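Long-range contact in iron-sulfur cluster assembly protein CyaY (Psychromonas ingrahamii, PDB 4HS5), which probably takes part in iron-sulfur cluster assembly, probably binds iron, and may regulate the biogenesis of such clusters: residues 13-21 against 30-39. Numbering follows the deposited sequence. Where two conformers were deposited one is given.
Sequences LYQKIEEKI and YDQNGSLLTL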
loop_
_atom_site.group_PDB
_atom_site.type_symbol
_atom_site.label_atom_id
_atom_site.label_comp_id
_atom_site.label_asym_id
_atom_site.label_seq_id
_atom_site.Cartn_x
_atom_site.Cartn_y
_atom_site.Cartn_z
ATOM N N LEU A 13 -7.507 2.117 -3.843
ATOM C CA LEU A 13 -6.276 1.439 -3.456
ATOM C C LEU A 13 -6.391 0.745 -2.109
ATOM O O LEU A 13 -6.021 -0.421 -1.973
ATOM C CB LEU A 13 -5.119 2.430 -3.426
ATOM C CG LEU A 13 -3.754 1.864 -3.027
ATOM C CD1 LEU A 13 -3.298 0.756 -3.959
ATOM C CD2 LEU A 13 -2.724 3.009 -2.964
ATOM N N TYR A 14 -6.897 1.456 -1.110
ATOM C CA TYR A 14 -6.987 0.890 0.224
ATOM C C TYR A 14 -7.916 -0.309 0.220
ATOM O O TYR A 14 -7.591 -1.350 0.778
ATOM C CB TYR A 14 -7.496 1.920 1.231
ATOM C CG TYR A 14 -6.445 2.846 1.779
ATOM C CD1 TYR A 14 -5.285 3.118 1.074
ATOM C CD2 TYR A 14 -6.612 3.437 3.029
ATOM C CE1 TYR A 14 -4.322 3.972 1.587
ATOM C CE2 TYR A 14 -5.654 4.288 3.549
ATOM C CZ TYR A 14 -4.512 4.540 2.832
ATOM O OH TYR A 14 -3.548 5.379 3.346
ATOM N N GLN A 15 -9.061 -0.189 -0.434
ATOM C CA GLN A 15 -9.966 -1.332 -0.493
ATOM C C GLN A 15 -9.389 -2.501 -1.295
ATOM O O GLN A 15 -9.639 -3.656 -0.948
ATOM C CB GLN A 15 -11.338 -0.929 -1.033
ATOM C CG GLN A 15 -12.094 -0.007 -0.103
ATOM C CD GLN A 15 -13.582 -0.012 -0.364
ATOM O OE1 GLN A 15 -14.024 0.058 -1.511
ATOM N NE2 GLN A 15 -14.368 -0.091 0.703
ATOM N N LYS A 16 -8.626 -2.215 -2.351
ATOM C CA LYS A 16 -7.942 -3.263 -3.127
ATOM C C LYS A 16 -6.951 -4.002 -2.232
ATOM O O LYS A 16 -6.863 -5.229 -2.254
ATOM C CB LYS A 16 -7.219 -2.653 -4.330
ATOM C CG LYS A 16 -6.543 -3.650 -5.267
ATOM C CD LYS A 16 -6.005 -2.904 -6.488
ATOM C CE LYS A 16 -5.529 -3.849 -7.584
ATOM N NZ LYS A 16 -6.607 -4.229 -8.543
ATOM N N ILE A 17 -6.223 -3.261 -1.409
ATOM C CA ILE A 17 -5.258 -3.890 -0.520
ATOM C C ILE A 17 -5.989 -4.809 0.450
ATOM O O ILE A 17 -5.588 -5.965 0.638
ATOM C CB ILE A 17 -4.423 -2.846 0.232
ATOM C CG1 ILE A 17 -3.485 -2.123 -0.736
ATOM C CG2 ILE A 17 -3.623 -3.509 1.345
ATOM C CD1 ILE A 17 -2.887 -0.852 -0.140
ATOM N N GLU A 18 -7.082 -4.324 1.032
ATOM C CA GLU A 18 -7.880 -5.096 1.983
ATOM C C GLU A 18 -8.502 -6.335 1.349
ATOM O O GLU A 18 -8.437 -7.432 1.911
ATOM C CB GLU A 18 -8.952 -4.209 2.608
ATOM C CG GLU A 18 -8.338 -3.135 3.462
ATOM C CD GLU A 18 -9.294 -2.024 3.793
ATOM O OE1 GLU A 18 -10.459 -2.079 3.343
ATOM O OE2 GLU A 18 -8.867 -1.089 4.499
ATOM N N GLU A 19 -9.110 -6.152 0.187
ATOM C CA GLU A 19 -9.720 -7.261 -0.522
ATOM C C GLU A 19 -8.695 -8.318 -0.932
ATOM O O GLU A 19 -8.972 -9.512 -0.801
ATOM C CB GLU A 19 -10.492 -6.745 -1.734
ATOM C CG GLU A 19 -11.317 -7.802 -2.433
ATOM C CD GLU A 19 -10.469 -8.652 -3.338
ATOM O OE1 GLU A 19 -9.428 -8.145 -3.792
ATOM O OE2 GLU A 19 -10.818 -9.826 -3.570
ATOM N N LYS A 20 -7.534 -7.891 -1.435
ATOM C CA LYS A 20 -6.506 -8.834 -1.892
ATOM C C LYS A 20 -5.924 -9.642 -0.745
ATOM O O LYS A 20 -5.572 -10.807 -0.933
ATOM C CB LYS A 20 -5.393 -8.132 -2.660
ATOM C CG LYS A 20 -5.794 -7.653 -4.046
ATOM C CD LYS A 20 -6.023 -8.824 -5.001
ATOM C CE LYS A 20 -6.671 -8.336 -6.284
ATOM N NZ LYS A 20 -6.628 -9.350 -7.378
ATOM N N ILE A 21 -5.808 -9.024 0.430
ATOM C CA ILE A 21 -5.431 -9.729 1.651
ATOM C C ILE A 21 -6.464 -10.808 2.002
ATOM O O ILE A 21 -6.099 -11.957 2.258
ATOM C CB ILE A 21 -5.238 -8.749 2.836
ATOM C CG1 ILE A 21 -3.926 -7.974 2.682
ATOM C CG2 ILE A 21 -5.216 -9.481 4.155
ATOM C CD1 ILE A 21 -3.806 -6.806 3.612
ATOM N N TYR A 30 -5.105 -5.863 9.058
ATOM C CA TYR A 30 -5.137 -4.483 8.580
ATOM C C TYR A 30 -6.059 -3.610 9.415
ATOM O O TYR A 30 -7.126 -4.045 9.852
ATOM C CB TYR A 30 -5.505 -4.401 7.094
ATOM C CG TYR A 30 -6.823 -5.037 6.713
ATOM C CD1 TYR A 30 -8.017 -4.342 6.833
ATOM C CD2 TYR A 30 -6.864 -6.326 6.191
ATOM C CE1 TYR A 30 -9.214 -4.917 6.467
ATOM C CE2 TYR A 30 -8.053 -6.913 5.830
ATOM C CZ TYR A 30 -9.227 -6.196 5.962
ATOM O OH TYR A 30 -10.405 -6.791 5.600
ATOM N N ASP A 31 -5.638 -2.374 9.657
ATOM C CA ASP A 31 -6.505 -1.431 10.343
ATOM C C ASP A 31 -6.355 -0.045 9.732
ATOM O O ASP A 31 -5.229 0.430 9.520
ATOM C CB ASP A 31 -6.191 -1.386 11.839
ATOM C CG ASP A 31 -7.123 -0.462 12.593
ATOM O OD1 ASP A 31 -8.352 -0.650 12.489
ATOM O OD2 ASP A 31 -6.629 0.467 13.267
ATOM N N GLN A 32 -7.480 0.604 9.438
ATOM C CA GLN A 32 -7.434 1.996 9.016
ATOM C C GLN A 32 -7.751 2.931 10.177
ATOM O O GLN A 32 -8.745 2.758 10.886
ATOM C CB GLN A 32 -8.361 2.281 7.827
ATOM C CG GLN A 32 -8.161 3.689 7.255
ATOM C CD GLN A 32 -8.886 3.920 5.940
ATOM O OE1 GLN A 32 -9.513 3.014 5.395
ATOM N NE2 GLN A 32 -8.799 5.143 5.424
ATOM N N ASN A 33 -6.879 3.915 10.364
ATOM C CA ASN A 33 -7.026 4.918 11.399
ATOM C C ASN A 33 -6.803 6.274 10.737
ATOM O O ASN A 33 -5.668 6.665 10.476
ATOM C CB ASN A 33 -5.993 4.660 12.498
ATOM C CG ASN A 33 -5.973 5.742 13.552
ATOM O OD1 ASN A 33 -6.997 6.355 13.846
ATOM N ND2 ASN A 33 -4.800 5.990 14.124
ATOM N N GLY A 34 -7.889 6.985 10.452
ATOM C CA GLY A 34 -7.793 8.199 9.659
ATOM C C GLY A 34 -7.280 7.875 8.263
ATOM O O GLY A 34 -7.866 7.069 7.545
ATOM N N SER A 35 -6.167 8.485 7.887
ATOM C CA SER A 35 -5.570 8.279 6.576
ATOM C C SER A 35 -4.565 7.133 6.578
ATOM O O SER A 35 -4.046 6.766 5.520
ATOM C CB SER A 35 -4.865 9.554 6.125
ATOM O OG SER A 35 -5.788 10.612 5.973
ATOM N N LEU A 36 -4.272 6.602 7.766
ATOM C CA LEU A 36 -3.281 5.540 7.929
ATOM C C LEU A 36 -3.893 4.161 7.718
ATOM O O LEU A 36 -4.960 3.854 8.252
ATOM C CB LEU A 36 -2.671 5.592 9.333
ATOM C CG LEU A 36 -1.758 6.757 9.712
ATOM C CD1 LEU A 36 -1.338 6.663 11.180
ATOM C CD2 LEU A 36 -0.538 6.807 8.815
ATOM N N LEU A 37 -3.222 3.328 6.931
ATOM C CA LEU A 37 -3.576 1.923 6.837
ATOM C C LEU A 37 -2.368 1.129 7.296
ATOM O O LEU A 37 -1.319 1.166 6.656
ATOM C CB LEU A 37 -3.968 1.558 5.400
ATOM C CG LEU A 37 -4.239 0.081 5.082
ATOM C CD1 LEU A 37 -5.436 -0.424 5.885
ATOM C CD2 LEU A 37 -4.461 -0.141 3.598
ATOM N N THR A 38 -2.506 0.433 8.421
ATOM C CA THR A 38 -1.408 -0.331 8.985
ATOM C C THR A 38 -1.609 -1.811 8.744
ATOM O O THR A 38 -2.677 -2.354 9.012
ATOM C CB THR A 38 -1.280 -0.062 10.484
ATOM O OG1 THR A 38 -0.992 1.329 10.682
ATOM C CG2 THR A 38 -0.156 -0.893 11.089
ATOM N N LEU A 39 -0.575 -2.455 8.212
ATOM C CA LEU A 39 -0.606 -3.896 8.019
ATOM C C LEU A 39 0.311 -4.517 9.059
ATOM O O LEU A 39 1.450 -4.079 9.214
ATOM C CB LEU A 39 -0.107 -4.244 6.620
ATOM C CG LEU A 39 -0.782 -3.526 5.451
ATOM C CD1 LEU A 39 -0.271 -4.053 4.133
ATOM C CD2 LEU A 39 -2.288 -3.686 5.546
HETATM O O HOH W 1 -10.493 0.582 5.475
#
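The first helix of the frataxin fold lies here on the hairpin that opens its antiparallel sheet, and Tyr14 is the helix residue that reaches the turn. Its hydroxyl donates a 2.6 Å hydrogen bond from OH to Ser35 O, close to the carbonyl axis, while Leu37 CB sits over one ring face, 4.0 Å from the centroid of the Tyr14 ring. A tyrosine suits this place, being long enough to span the gap and polar only at its end; a phenylalanine here would probably keep the Leu37 packing but leave Ser35 O without its hydroxyl partner. The amide of Gln32 meets the ring edge, its plane turned 69° from the ring, and Gln32 NE2, from just before the type II' turn of Asn33 to Leu36, donates to Gly34 O in that turn at 3.0 Å.

In this alpha-beta sandwich the helix runs nearly antiparallel to strand 30-33, at 159°, and Ile17 and Ile21 face the sheet. Branched and apolar, they fill the interface: Ile17 CD1 touches Leu37 CD2, and Ile21 CD1 reaches Leu39 CD2 at 4.0 Å. Toward the sheet's outer edge, Glu18 lays its CG over the Tyr30 ring, 3.8 Å from the centroid, with CG anti to its own carbonyl carbon (chi1 -66°). The extended chain carries the carboxylate on to a water that bridges Glu18 OE2 and Gln32 OE1; the Tyr30 hydroxyl is hydrogen-bonded to Glu22 OE2, farther along the same helix.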